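Local coordinates for cytosolic IMP-GMP specific 5'-nucleotidase (Legionella pneumophila subsp. pneumophila, PDB 4OHF), which probably hydrolyses purine nucleoside 5'-monophosphates such as IMP and GMP to nucleoside and phosphate, with the help of a bound magnesium ion, at residues Arg70-Asp75 with Gly79-Leu84; Lys286-Leu291 with Asp296-Ile301; Glu355-Asp360 with Asp374-Asp379; Arg47-Phe52 with Glu56-Phe61. All coordinates share one frame; numbering follows the deposited sequence.

Contact 1. Residues Arg70-Asp75 with Gly79-Leu84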
loop_
_atom_site.group_PDB
_atom_site.type_symbol
_atom_site.label_atom_id
_atom_site.label_comp_id
_atom_site.label_asym_id
_atom_site.label_seq_id
_atom_site.Cartn_x
_atom_site.Cartn_y
_atom_site.Cartn_z
ATOM N N ARG B 70 21.968 18.418 -10.715
ATOM C CA ARG B 70 20.625 18.342 -10.151
ATOM C C ARG B 70 19.787 17.262 -10.828
ATOM O O ARG B 70 19.989 16.966 -11.999
ATOM C CB ARG B 70 19.927 19.696 -10.275
ATOM C CG ARG B 70 18.505 19.736 -9.685
ATOM C CD ARG B 70 17.923 21.127 -9.781
ATOM N NE ARG B 70 16.625 21.238 -9.137
ATOM C CZ ARG B 70 15.967 22.386 -8.987
ATOM N NH1 ARG B 70 16.490 23.522 -9.434
ATOM N NH2 ARG B 70 14.778 22.401 -8.395
ATOM N N GLY B 71 18.860 16.670 -10.075
ATOM C CA GLY B 71 17.975 15.652 -10.621
ATOM C C GLY B 71 18.367 14.196 -10.432
ATOM O O GLY B 71 17.582 13.307 -10.733
ATOM N N LEU B 72 19.567 13.944 -9.918
ATOM C CA LEU B 72 20.036 12.580 -9.726
ATOM C C LEU B 72 19.251 11.815 -8.671
ATOM O O LEU B 72 18.623 12.410 -7.792
ATOM C CB LEU B 72 21.523 12.573 -9.369
ATOM C CG LEU B 72 22.426 13.295 -10.369
ATOM C CD1 LEU B 72 23.890 13.028 -10.019
ATOM C CD2 LEU B 72 22.103 12.835 -11.798
ATOM N N VAL B 73 19.299 10.489 -8.768
ATOM C CA VAL B 73 18.598 9.612 -7.835
ATOM C C VAL B 73 19.573 8.728 -7.056
ATOM O O VAL B 73 20.510 8.159 -7.626
ATOM C CB VAL B 73 17.616 8.673 -8.579
ATOM C CG1 VAL B 73 17.002 7.691 -7.594
ATOM C CG2 VAL B 73 16.542 9.481 -9.294
ATOM N N ILE B 74 19.346 8.601 -5.756
ATOM C CA ILE B 74 20.217 7.770 -4.939
ATOM C C ILE B 74 19.642 6.385 -4.637
ATOM O O ILE B 74 18.534 6.248 -4.115
ATOM C CB ILE B 74 20.571 8.464 -3.616
ATOM C CG1 ILE B 74 21.494 9.652 -3.901
ATOM C CG2 ILE B 74 21.238 7.476 -2.667
ATOM C CD1 ILE B 74 22.044 10.334 -2.646
ATOM N N ASP B 75 20.403 5.363 -5.005
ATOM C CA ASP B 75 20.024 3.973 -4.763
ATOM C C ASP B 75 20.764 3.603 -3.482
ATOM O O ASP B 75 21.896 3.124 -3.530
ATOM C CB ASP B 75 20.488 3.094 -5.934
ATOM C CG ASP B 75 20.210 1.614 -5.715
ATOM O OD1 ASP B 75 20.334 0.845 -6.696
ATOM O OD2 ASP B 75 19.878 1.218 -4.575
ATOM N N GLY B 79 24.380 1.700 -2.768
ATOM C CA GLY B 79 25.324 2.806 -2.755
ATOM C C GLY B 79 25.639 3.351 -4.143
ATOM O O GLY B 79 26.794 3.630 -4.460
ATOM N N ASN B 80 24.606 3.505 -4.967
ATOM C CA ASN B 80 24.778 4.021 -6.327
ATOM C C ASN B 80 23.999 5.316 -6.578
ATOM O O ASN B 80 23.053 5.641 -5.858
ATOM C CB ASN B 80 24.336 2.973 -7.358
ATOM C CG ASN B 80 25.142 1.688 -7.273
ATOM O OD1 ASN B 80 26.370 1.711 -7.143
ATOM N ND2 ASN B 80 24.452 0.555 -7.367
ATOM N N ILE B 81 24.405 6.047 -7.610
ATOM C CA ILE B 81 23.745 7.287 -7.971
ATOM C C ILE B 81 23.332 7.164 -9.427
ATOM O O ILE B 81 24.149 6.838 -10.280
ATOM C CB ILE B 81 24.678 8.487 -7.781
ATOM C CG1 ILE B 81 25.124 8.568 -6.313
ATOM C CG2 ILE B 81 23.956 9.775 -8.190
ATOM C CD1 ILE B 81 26.059 9.747 -6.014
ATOM N N LEU B 82 22.061 7.446 -9.705
ATOM C CA LEU B 82 21.525 7.301 -11.054
ATOM C C LEU B 82 20.973 8.532 -11.771
ATOM O O LEU B 82 20.432 9.444 -11.150
ATOM C CB LEU B 82 20.420 6.244 -11.016
ATOM C CG LEU B 82 20.671 5.024 -10.117
ATOM C CD1 LEU B 82 19.452 4.136 -10.146
ATOM C CD2 LEU B 82 21.900 4.243 -10.588
ATOM N N LYS B 83 21.109 8.516 -13.094
ATOM C CA LYS B 83 20.606 9.555 -13.998
ATOM C C LYS B 83 19.450 8.826 -14.712
ATOM O O LYS B 83 19.685 7.938 -15.536
ATOM C CB LYS B 83 21.672 9.921 -15.038
ATOM C CG LYS B 83 21.759 11.400 -15.464
ATOM C CD LYS B 83 20.495 11.954 -16.088
ATOM C CE LYS B 83 20.695 13.386 -16.564
ATOM N NZ LYS B 83 21.693 13.492 -17.661
ATOM N N LEU B 84 18.214 9.190 -14.403
ATOM C CA LEU B 84 17.063 8.527 -15.008
ATOM C C LEU B 84 16.350 9.315 -16.099
ATOM O O LEU B 84 16.444 10.534 -16.166
ATOM C CB LEU B 84 16.051 8.170 -13.921
ATOM C CG LEU B 84 16.202 6.877 -13.118
ATOM C CD1 LEU B 84 17.653 6.490 -12.930
ATOM C CD2 LEU B 84 15.515 7.078 -11.790
#

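Contact 2. Residues Lys286-Leu291 with Asp296-Ile301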
loop_
_atom_site.group_PDB
_atom_site.type_symbol
_atom_site.label_atom_id
_atom_site.label_comp_id
_atom_site.label_asym_id
_atom_site.label_seq_id
_atom_site.Cartn_x
_atom_site.Cartn_y
_atom_site.Cartn_z
ATOM N N LYS B 286 -7.408 26.337 4.679
ATOM C CA LYS B 286 -7.924 27.472 5.433
ATOM C C LYS B 286 -7.570 28.821 4.822
ATOM O O LYS B 286 -8.390 29.734 4.822
ATOM C CB LYS B 286 -7.434 27.418 6.883
ATOM C CG LYS B 286 -7.867 28.613 7.713
ATOM C CD LYS B 286 -7.856 28.272 9.191
ATOM C CE LYS B 286 -7.852 29.525 10.051
ATOM N NZ LYS B 286 -9.073 30.372 9.876
ATOM N N PHE B 287 -6.352 28.936 4.300
ATOM C CA PHE B 287 -5.877 30.179 3.698
ATOM C C PHE B 287 -6.752 30.584 2.530
ATOM O O PHE B 287 -7.177 31.734 2.414
ATOM C CB PHE B 287 -4.423 30.008 3.229
ATOM C CG PHE B 287 -3.839 31.232 2.576
ATOM C CD1 PHE B 287 -4.029 31.476 1.217
ATOM C CD2 PHE B 287 -3.089 32.144 3.323
ATOM C CE1 PHE B 287 -3.480 32.611 0.605
ATOM C CE2 PHE B 287 -2.534 33.284 2.726
ATOM C CZ PHE B 287 -2.732 33.513 1.363
ATOM N N THR B 288 -7.018 29.620 1.663
ATOM C CA THR B 288 -7.833 29.850 0.483
ATOM C C THR B 288 -9.280 30.193 0.849
ATOM O O THR B 288 -9.913 31.051 0.215
ATOM C CB THR B 288 -7.796 28.608 -0.430
ATOM O OG1 THR B 288 -6.434 28.322 -0.776
ATOM C CG2 THR B 288 -8.610 28.847 -1.704
ATOM N N GLU B 289 -9.805 29.530 1.875
ATOM C CA GLU B 289 -11.174 29.791 2.302
ATOM C C GLU B 289 -11.291 31.192 2.886
ATOM O O GLU B 289 -12.125 31.984 2.449
ATOM C CB GLU B 289 -11.614 28.744 3.332
ATOM C CG GLU B 289 -12.458 27.613 2.753
ATOM C CD GLU B 289 -12.347 26.320 3.547
ATOM O OE1 GLU B 289 -12.322 26.388 4.797
ATOM O OE2 GLU B 289 -12.292 25.231 2.915
ATOM N N ASP B 290 -10.437 31.502 3.858
ATOM C CA ASP B 290 -10.458 32.804 4.509
ATOM C C ASP B 290 -10.223 33.984 3.574
ATOM O O ASP B 290 -10.563 35.111 3.915
ATOM C CB ASP B 290 -9.452 32.843 5.660
ATOM C CG ASP B 290 -9.732 31.788 6.708
ATOM O OD1 ASP B 290 -10.895 31.345 6.816
ATOM O OD2 ASP B 290 -8.792 31.408 7.432
ATOM N N LEU B 291 -9.635 33.750 2.406
ATOM C CA LEU B 291 -9.422 34.842 1.461
ATOM C C LEU B 291 -10.580 34.874 0.475
ATOM O O LEU B 291 -10.633 35.720 -0.419
ATOM C CB LEU B 291 -8.102 34.671 0.713
ATOM C CG LEU B 291 -6.924 35.417 1.340
ATOM C CD1 LEU B 291 -5.882 34.440 1.840
ATOM C CD2 LEU B 291 -6.332 36.352 0.319
ATOM N N ASP B 296 -7.493 27.943 -7.764
ATOM C CA ASP B 296 -6.861 28.172 -9.056
ATOM C C ASP B 296 -6.612 29.659 -9.327
ATOM O O ASP B 296 -6.123 30.034 -10.392
ATOM C CB ASP B 296 -7.712 27.544 -10.170
ATOM C CG ASP B 296 -9.074 28.209 -10.319
ATOM O OD1 ASP B 296 -9.652 28.617 -9.291
ATOM O OD2 ASP B 296 -9.575 28.312 -11.459
ATOM N N GLU B 297 -6.955 30.501 -8.361
ATOM C CA GLU B 297 -6.736 31.933 -8.495
ATOM C C GLU B 297 -5.450 32.316 -7.747
ATOM O O GLU B 297 -5.049 33.482 -7.710
ATOM C CB GLU B 297 -7.931 32.704 -7.933
ATOM C CG GLU B 297 -9.179 32.616 -8.790
ATOM C CD GLU B 297 -10.343 33.391 -8.202
ATOM O OE1 GLU B 297 -10.854 32.986 -7.132
ATOM O OE2 GLU B 297 -10.739 34.411 -8.807
ATOM N N ILE B 298 -4.821 31.308 -7.152
ATOM C CA ILE B 298 -3.572 31.473 -6.413
ATOM C C ILE B 298 -2.419 30.773 -7.147
ATOM O O ILE B 298 -2.547 29.630 -7.580
ATOM C CB ILE B 298 -3.659 30.845 -4.988
ATOM C CG1 ILE B 298 -4.678 31.596 -4.140
ATOM C CG2 ILE B 298 -2.305 30.885 -4.314
ATOM C CD1 ILE B 298 -4.986 30.919 -2.843
ATOM N N LEU B 299 -1.304 31.477 -7.288
ATOM C CA LEU B 299 -0.123 30.905 -7.905
ATOM C C LEU B 299 0.992 30.863 -6.860
ATOM O O LEU B 299 1.360 31.891 -6.284
ATOM C CB LEU B 299 0.349 31.743 -9.101
ATOM C CG LEU B 299 1.721 31.294 -9.628
ATOM C CD1 LEU B 299 1.686 29.825 -10.030
ATOM C CD2 LEU B 299 2.115 32.161 -10.790
ATOM N N TYR B 300 1.508 29.666 -6.602
ATOM C CA TYR B 300 2.603 29.503 -5.669
ATOM C C TYR B 300 3.863 29.216 -6.488
ATOM O O TYR B 300 3.844 28.387 -7.400
ATOM C CB TYR B 300 2.329 28.349 -4.705
ATOM C CG TYR B 300 3.572 27.875 -3.977
ATOM C CD1 TYR B 300 4.188 26.673 -4.319
ATOM C CD2 TYR B 300 4.160 28.654 -2.988
ATOM C CE1 TYR B 300 5.368 26.262 -3.691
ATOM C CE2 TYR B 300 5.335 28.260 -2.358
ATOM C CZ TYR B 300 5.941 27.064 -2.710
ATOM O OH TYR B 300 7.124 26.694 -2.098
ATOM N N ILE B 301 4.946 29.915 -6.171
ATOM C CA ILE B 301 6.199 29.717 -6.877
ATOM C C ILE B 301 7.279 29.243 -5.927
ATOM O O ILE B 301 7.581 29.925 -4.938
ATOM C CB ILE B 301 6.690 31.013 -7.546
ATOM C CG1 ILE B 301 5.573 31.594 -8.416
ATOM C CG2 ILE B 301 7.925 30.712 -8.397
ATOM C CD1 ILE B 301 5.892 32.923 -9.038
#

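Contact 3. Residues Glu355-Asp360 with Asp374-Asp379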
loop_
_atom_site.group_PDB
_atom_site.type_symbol
_atom_site.label_atom_id
_atom_site.label_comp_id
_atom_site.label_asym_id
_atom_site.label_seq_id
_atom_site.Cartn_x
_atom_site.Cartn_y
_atom_site.Cartn_z
ATOM N N GLU B 355 21.071 4.820 -44.333
ATOM C CA GLU B 355 20.501 3.615 -43.762
ATOM C C GLU B 355 19.241 3.120 -44.473
ATOM O O GLU B 355 19.070 1.918 -44.659
ATOM C CB GLU B 355 20.228 3.836 -42.275
ATOM C CG GLU B 355 20.021 2.553 -41.499
ATOM C CD GLU B 355 20.860 2.503 -40.240
ATOM O OE1 GLU B 355 22.103 2.644 -40.353
ATOM O OE2 GLU B 355 20.278 2.321 -39.145
ATOM N N GLN B 356 18.370 4.039 -44.880
ATOM C CA GLN B 356 17.129 3.670 -45.555
ATOM C C GLN B 356 17.457 3.031 -46.897
ATOM O O GLN B 356 16.988 1.939 -47.209
ATOM C CB GLN B 356 16.252 4.906 -45.778
ATOM C CG GLN B 356 14.747 4.634 -45.873
ATOM C CD GLN B 356 14.150 4.144 -44.545
ATOM O OE1 GLN B 356 14.242 2.954 -44.203
ATOM N NE2 GLN B 356 13.547 5.067 -43.786
ATOM N N LYS B 357 18.269 3.727 -47.683
ATOM C CA LYS B 357 18.681 3.242 -48.992
ATOM C C LYS B 357 19.259 1.830 -48.853
ATOM O O LYS B 357 18.942 0.929 -49.647
ATOM C CB LYS B 357 19.732 4.193 -49.582
ATOM C CG LYS B 357 20.180 3.857 -51.000
ATOM C CD LYS B 357 21.372 4.717 -51.430
ATOM C CE LYS B 357 21.048 6.216 -51.439
ATOM N NZ LYS B 357 20.131 6.610 -52.551
ATOM N N TYR B 358 20.097 1.657 -47.827
ATOM C CA TYR B 358 20.754 0.387 -47.524
ATOM C C TYR B 358 19.747 -0.704 -47.163
ATOM O O TYR B 358 19.831 -1.821 -47.654
ATOM C CB TYR B 358 21.744 0.583 -46.370
ATOM C CG TYR B 358 22.407 -0.693 -45.895
ATOM C CD1 TYR B 358 23.532 -1.201 -46.535
ATOM C CD2 TYR B 358 21.878 -1.414 -44.826
ATOM C CE1 TYR B 358 24.114 -2.399 -46.119
ATOM C CE2 TYR B 358 22.445 -2.611 -44.407
ATOM C CZ TYR B 358 23.561 -3.099 -45.052
ATOM O OH TYR B 358 24.121 -4.286 -44.628
ATOM N N VAL B 359 18.802 -0.385 -46.287
ATOM C CA VAL B 359 17.773 -1.348 -45.887
ATOM C C VAL B 359 17.033 -1.875 -47.122
ATOM O O VAL B 359 16.920 -3.084 -47.337
ATOM C CB VAL B 359 16.741 -0.688 -44.917
ATOM C CG1 VAL B 359 15.512 -1.582 -44.738
ATOM C CG2 VAL B 359 17.397 -0.445 -43.568
ATOM N N ASP B 360 16.545 -0.946 -47.933
ATOM C CA ASP B 360 15.800 -1.277 -49.133
ATOM C C ASP B 360 16.619 -2.023 -50.179
ATOM O O ASP B 360 16.119 -2.956 -50.815
ATOM C CB ASP B 360 15.173 0.005 -49.695
ATOM C CG ASP B 360 14.150 0.627 -48.713
ATOM O OD1 ASP B 360 13.846 1.846 -48.825
ATOM O OD2 ASP B 360 13.649 -0.115 -47.825
ATOM N N ASP B 374 24.793 -5.985 -54.873
ATOM C CA ASP B 374 25.884 -6.356 -53.987
ATOM C C ASP B 374 27.030 -5.347 -53.958
ATOM O O ASP B 374 27.650 -5.143 -52.916
ATOM C CB ASP B 374 26.395 -7.762 -54.339
ATOM C CG ASP B 374 25.515 -8.873 -53.753
ATOM O OD1 ASP B 374 25.874 -10.062 -53.910
ATOM O OD2 ASP B 374 24.470 -8.570 -53.131
ATOM N N GLN B 375 27.311 -4.696 -55.080
ATOM C CA GLN B 375 28.393 -3.723 -55.081
ATOM C C GLN B 375 28.010 -2.497 -54.258
ATOM O O GLN B 375 28.709 -2.123 -53.311
ATOM C CB GLN B 375 28.745 -3.295 -56.503
ATOM C CG GLN B 375 29.960 -2.385 -56.552
ATOM C CD GLN B 375 31.086 -2.889 -55.654
ATOM O OE1 GLN B 375 31.572 -4.010 -55.813
ATOM N NE2 GLN B 375 31.499 -2.061 -54.700
ATOM N N GLU B 376 26.893 -1.874 -54.618
ATOM C CA GLU B 376 26.422 -0.691 -53.909
ATOM C C GLU B 376 26.265 -0.963 -52.398
ATOM O O GLU B 376 26.755 -0.196 -51.569
ATOM C CB GLU B 376 25.090 -0.224 -54.510
ATOM C CG GLU B 376 24.878 1.273 -54.440
ATOM C CD GLU B 376 23.526 1.710 -54.967
ATOM O OE1 GLU B 376 23.111 1.210 -56.034
ATOM O OE2 GLU B 376 22.883 2.567 -54.318
ATOM N N ILE B 377 25.599 -2.060 -52.041
ATOM C CA ILE B 377 25.401 -2.384 -50.631
ATOM C C ILE B 377 26.702 -2.365 -49.823
ATOM O O ILE B 377 26.728 -1.866 -48.697
ATOM C CB ILE B 377 24.694 -3.760 -50.454
ATOM C CG1 ILE B 377 25.569 -4.892 -50.996
ATOM C CG2 ILE B 377 23.353 -3.754 -51.179
ATOM C CD1 ILE B 377 26.557 -5.501 -49.977
ATOM N N HIS B 378 27.782 -2.900 -50.394
ATOM C CA HIS B 378 29.074 -2.923 -49.705
ATOM C C HIS B 378 29.614 -1.504 -49.469
ATOM O O HIS B 378 30.235 -1.236 -48.437
ATOM C CB HIS B 378 30.100 -3.743 -50.505
ATOM C CG HIS B 378 31.478 -3.724 -49.916
ATOM N ND1 HIS B 378 32.486 -2.913 -50.396
ATOM C CD2 HIS B 378 32.006 -4.394 -48.862
ATOM C CE1 HIS B 378 33.575 -3.086 -49.665
ATOM N NE2 HIS B 378 33.310 -3.979 -48.728
ATOM N N ASP B 379 29.383 -0.602 -50.425
ATOM C CA ASP B 379 29.842 0.774 -50.292
ATOM C C ASP B 379 29.020 1.488 -49.236
ATOM O O ASP B 379 29.576 2.157 -48.363
ATOM C CB ASP B 379 29.755 1.506 -51.630
ATOM C CG ASP B 379 30.617 0.854 -52.697
ATOM O OD1 ASP B 379 31.746 0.413 -52.369
ATOM O OD2 ASP B 379 30.167 0.784 -53.862
#

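Contact 4. Residues Arg47-Phe52 with Glu56-Phe61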
loop_
_atom_site.group_PDB
_atom_site.type_symbol
_atom_site.label_atom_id
_atom_site.label_comp_id
_atom_site.label_asym_id
_atom_site.label_seq_id
_atom_site.Cartn_x
_atom_site.Cartn_y
_atom_site.Cartn_z
ATOM N N ARG B 47 28.829 17.207 11.035
ATOM C CA ARG B 47 27.865 16.549 11.916
ATOM C C ARG B 47 27.970 15.025 11.881
ATOM O O ARG B 47 27.536 14.346 12.813
ATOM C CB ARG B 47 26.439 16.981 11.555
ATOM C CG ARG B 47 25.355 16.363 12.423
ATOM C CD ARG B 47 25.580 16.695 13.880
ATOM N NE ARG B 47 25.534 18.133 14.106
ATOM C CZ ARG B 47 24.418 18.815 14.344
ATOM N NH1 ARG B 47 23.250 18.182 14.395
ATOM N NH2 ARG B 47 24.471 20.134 14.519
ATOM N N LEU B 48 28.547 14.489 10.808
ATOM C CA LEU B 48 28.715 13.045 10.674
ATOM C C LEU B 48 29.880 12.535 11.511
ATOM O O LEU B 48 29.749 11.567 12.256
ATOM C CB LEU B 48 28.948 12.664 9.213
ATOM C CG LEU B 48 27.705 12.588 8.332
ATOM C CD1 LEU B 48 28.116 12.306 6.895
ATOM C CD2 LEU B 48 26.782 11.495 8.858
ATOM N N ALA B 49 31.022 13.196 11.377
ATOM C CA ALA B 49 32.218 12.814 12.108
ATOM C C ALA B 49 32.079 13.065 13.602
ATOM O O ALA B 49 32.878 12.562 14.395
ATOM C CB ALA B 49 33.420 13.575 11.571
ATOM N N GLU B 50 31.065 13.835 13.986
ATOM C CA GLU B 50 30.866 14.156 15.392
ATOM C C GLU B 50 29.753 13.388 16.086
ATOM O O GLU B 50 30.014 12.627 17.015
ATOM C CB GLU B 50 30.648 15.662 15.548
ATOM C CG GLU B 50 31.814 16.481 14.999
ATOM C CD GLU B 50 31.712 17.966 15.307
ATOM O OE1 GLU B 50 32.607 18.726 14.868
ATOM O OE2 GLU B 50 30.740 18.366 15.989
ATOM N N SER B 51 28.515 13.572 15.644
ATOM C CA SER B 51 27.400 12.886 16.283
ATOM C C SER B 51 27.187 11.458 15.788
ATOM O O SER B 51 26.376 10.717 16.348
ATOM C CB SER B 51 26.109 13.696 16.112
ATOM O OG SER B 51 25.737 13.796 14.751
ATOM N N PHE B 52 27.910 11.062 14.746
ATOM C CA PHE B 52 27.764 9.710 14.221
ATOM C C PHE B 52 29.029 8.882 14.290
ATOM O O PHE B 52 29.014 7.696 13.966
ATOM C CB PHE B 52 27.227 9.747 12.793
ATOM C CG PHE B 52 25.734 9.763 12.729
ATOM C CD1 PHE B 52 25.011 8.585 12.871
ATOM C CD2 PHE B 52 25.043 10.962 12.605
ATOM C CE1 PHE B 52 23.618 8.598 12.895
ATOM C CE2 PHE B 52 23.648 10.989 12.627
ATOM C CZ PHE B 52 22.933 9.800 12.774
ATOM N N GLU B 56 37.740 9.282 10.802
ATOM C CA GLU B 56 38.352 10.604 10.874
ATOM C C GLU B 56 38.779 11.043 9.480
ATOM O O GLU B 56 39.086 12.212 9.240
ATOM C CB GLU B 56 39.572 10.563 11.801
ATOM C CG GLU B 56 39.234 10.525 13.286
ATOM C CD GLU B 56 39.130 11.915 13.900
ATOM O OE1 GLU B 56 38.633 12.028 15.043
ATOM O OE2 GLU B 56 39.558 12.893 13.243
ATOM N N GLU B 57 38.784 10.090 8.559
ATOM C CA GLU B 57 39.185 10.354 7.187
ATOM C C GLU B 57 38.213 11.258 6.412
ATOM O O GLU B 57 38.633 12.022 5.542
ATOM C CB GLU B 57 39.368 9.018 6.456
ATOM C CG GLU B 57 40.149 9.107 5.158
ATOM C CD GLU B 57 41.551 9.670 5.356
ATOM O OE1 GLU B 57 41.669 10.835 5.791
ATOM O OE2 GLU B 57 42.535 8.950 5.076
ATOM N N ILE B 58 36.922 11.188 6.733
ATOM C CA ILE B 58 35.927 11.995 6.029
ATOM C C ILE B 58 36.169 13.500 6.119
ATOM O O ILE B 58 35.854 14.242 5.185
ATOM C CB ILE B 58 34.494 11.718 6.533
ATOM C CG1 ILE B 58 34.307 12.274 7.940
ATOM C CG2 ILE B 58 34.219 10.233 6.533
ATOM C CD1 ILE B 58 32.876 12.209 8.420
ATOM N N LYS B 59 36.716 13.959 7.239
ATOM C CA LYS B 59 36.979 15.383 7.411
ATOM C C LYS B 59 37.879 15.884 6.284
ATOM O O LYS B 59 37.909 17.075 5.980
ATOM C CB LYS B 59 37.663 15.639 8.757
ATOM C CG LYS B 59 36.908 15.111 9.968
ATOM C CD LYS B 59 37.719 15.304 11.252
ATOM C CE LYS B 59 37.022 14.688 12.455
ATOM N NZ LYS B 59 37.846 14.795 13.691
ATOM N N LYS B 60 38.607 14.964 5.663
ATOM C CA LYS B 60 39.526 15.303 4.581
ATOM C C LYS B 60 38.820 15.469 3.225
ATOM O O LYS B 60 39.366 16.073 2.300
ATOM C CB LYS B 60 40.598 14.216 4.482
ATOM C CG LYS B 60 42.019 14.731 4.301
ATOM C CD LYS B 60 43.038 13.595 4.439
ATOM C CE LYS B 60 44.466 14.106 4.308
ATOM N NZ LYS B 60 44.703 14.745 2.980
ATOM N N PHE B 61 37.608 14.930 3.116
ATOM C CA PHE B 61 36.827 15.011 1.883
ATOM C C PHE B 61 36.763 16.416 1.290
ATOM O O PHE B 61 36.468 17.386 1.985
ATOM C CB PHE B 61 35.401 14.503 2.126
ATOM C CG PHE B 61 35.293 13.003 2.221
ATOM C CD1 PHE B 61 34.068 12.402 2.502
ATOM C CD2 PHE B 61 36.406 12.189 2.020
ATOM C CE1 PHE B 61 33.950 11.017 2.580
ATOM C CE2 PHE B 61 36.297 10.812 2.097
ATOM C CZ PHE B 61 35.064 10.224 2.378
#

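Contact 1. Residues Arg70-Asp75 with Gly79-Leu84
Val73 and Leu82 are joined by two backbone hydrogen bonds. Val73 N donates to Leu82 O at 2.8 Å, and Leu82 N bonds back to Val73 O at 2.7 Å. A second hydrogen-bonded pair, Asp75 with Asn80, uses Asp75 N to Asn80 O at 2.8 Å and Asn80 N to Asp75 O at 3.1 Å. Between them, Ile74 and Ile81 form a non-hydrogen-bonded pair. This is the ladder of an antiparallel beta hairpin. Asp75 is opposed by two residues, Gly79 and Asn80, in a G1 beta bulge. Gly79 supplies the positive phi (55°) of the bulge. Asp75 OD1 bonds to Tyr109 OH and OD2 to Asn78 N, at the hairpin turn.

The apolar contacts split between the two faces. On the face of Ile74 and Ile81, Leu72 brings CD1 to Ile81 CG2 at 3.7 Å. On the face of Val73 and Leu82, the end of Leu84 swings in, and its CD2 meets Val73 CG2 at 3.6 Å. Val73 places CG1 anti to its backbone N (chi1 175°), which leaves CG2 to make this touch. Leu84, at the far end of the second strand, has its side chain about 9 Å from the bound GMP.

Strands 90-95 and 121-122 flank the hairpin within an antiparallel sheet. Helix 129-143 covers the face of Ile74 and Ile81, and Tyr121 packs on Val73 and Leu82.

Contact 2. Residues Lys286-Leu291 with Asp296-Ile301
Thr288 OG1, which faces the end of Ile298, is gripped by two hydrogen bonds. It is bonded to Ala284 O, one turn back in its own helix, and to Trp318 NE1, just before strand 319-323. The Thr288 side chain is rotated (chi1 -57°) so that OG1 turns back toward Ala284 O. Ile298 CD1 lies 3.6 Å from Thr288 OG1. The same methyl reaches the edge of the Phe287 ring, where Ile298 CD1 is 4.1 Å from Phe287 CE1, near the ring plane. One face of that ring is covered by Leu291 CD1, which lies over the ring centre, 3.2 Å above its plane. Phe240 and Phe206 also pack against Phe287.

The segments join helix 284-290 to strand 298-302, a parallel strand of the HAD-like mixed sheet. Strand 298-302 runs beside strand 19-22, which leads to the magnesium ligands Asp23 and Asp25. All the close approaches go through one methyl, Ile298 CD1. The hydroxyl can face it without losing its hydrogen bonds, and no hydrogen bond ties helix to strand.

Contact 3. Residues Glu355-Asp360 with Asp374-Asp379
Tyr358 and Ile377 make the close part of this contact. The tyrosine ring meets the helix backbone with its edge. Tyr358 CE1 lies 3.7 Å from Ile377 O, and the oxygen is in the plane of the ring. Tyr358 CG is anti to its backbone N (chi1 175°), and this swings the ring over to the other helix. Ile377 meets the ring through its carbonyl oxygen; its side chain stays slightly farther off.

The solvent side is looser. Lys357 and Glu376 cross at about a right angle, and the methylene Lys357 CD is 3.9 Å from Glu376 OE2. The charged ends stay apart, with Lys357 NZ 5.2 Å from Glu376 OE2. Their attraction is therefore probably weak and long-range.

The segments belong to the long helices 338-367 and 374-399, which run roughly antiparallel as a helical hairpin. Further along, Tyr358 packs on Leu380 and Ile384, and Ile377 packs on Leu361. A second subunit closes in on helix 338-367, where Glu355 forms a salt bridge with its Arg447 and Tyr358 touches its Arg15.

Contact 4. Residues Arg47-Phe52 with Glu56-Phe61
Ala49 CB meets Ile58 CD1 at 3.5 Å, methyl against methyl. The same Ile58 CD1 also reaches Leu48 CB at 4.0 Å. It therefore lies against two successive residues of one helical turn. Ile58 can do this because its CG1 stands between the backbone N and the carbonyl carbon (chi1 71°), which sends CD1 across to the helix. On the outer side, Lys59 runs extended past Ala49, and its methylene Lys59 CE is 3.9 Å from Ala49 CB.

The two parts are the end of helix 33-51 and a short 3-10 segment, 58-60. The chain leaving the helix reverses into this 3-10 turn on its way to strand 73-75, beside a layer that includes helices 129-143 and 153-170. Here the helix end is tied down by Ser51, whose OG and N both bond to Arg47 O, the former at 2.7 Å.

Further out, Lys59 NZ forms a salt bridge with Glu56 OE2 at 2.6 Å, approaching from above the carboxylate plane. Behind Ile58, the ring of Phe61 lies with one face under Ile58 CA, 3.8 Å from the ring plane. On the inner side, Leu48 packs on Leu135 and Leu139 of helix 129-143. Arg47 is salt-bridged to Asp170 of helix 153-170.

In the fold
Contacts 1 and 2 are buried, contact 4 is partly buried, and contact 3 is at the surface. Contact 1 alone is built on cross-segment hydrogen bonds, because it pairs two strands of one sheet. The other three have none: contacts 2 and 4 turn on an isoleucine methyl, contact 3 on a tyrosine edge against a backbone carbonyl. Contact 2 lies in the HAD-like core, across the chain's centre from contact 1. Contact 4 precedes contact 1 in the chain, and helix 129-143 touches both. Contact 3 is the most remote, about 63 Å from contact 2 between centres. It is also where a second subunit packs closely. Charged side chains gather at the rims of contacts 3 and 4.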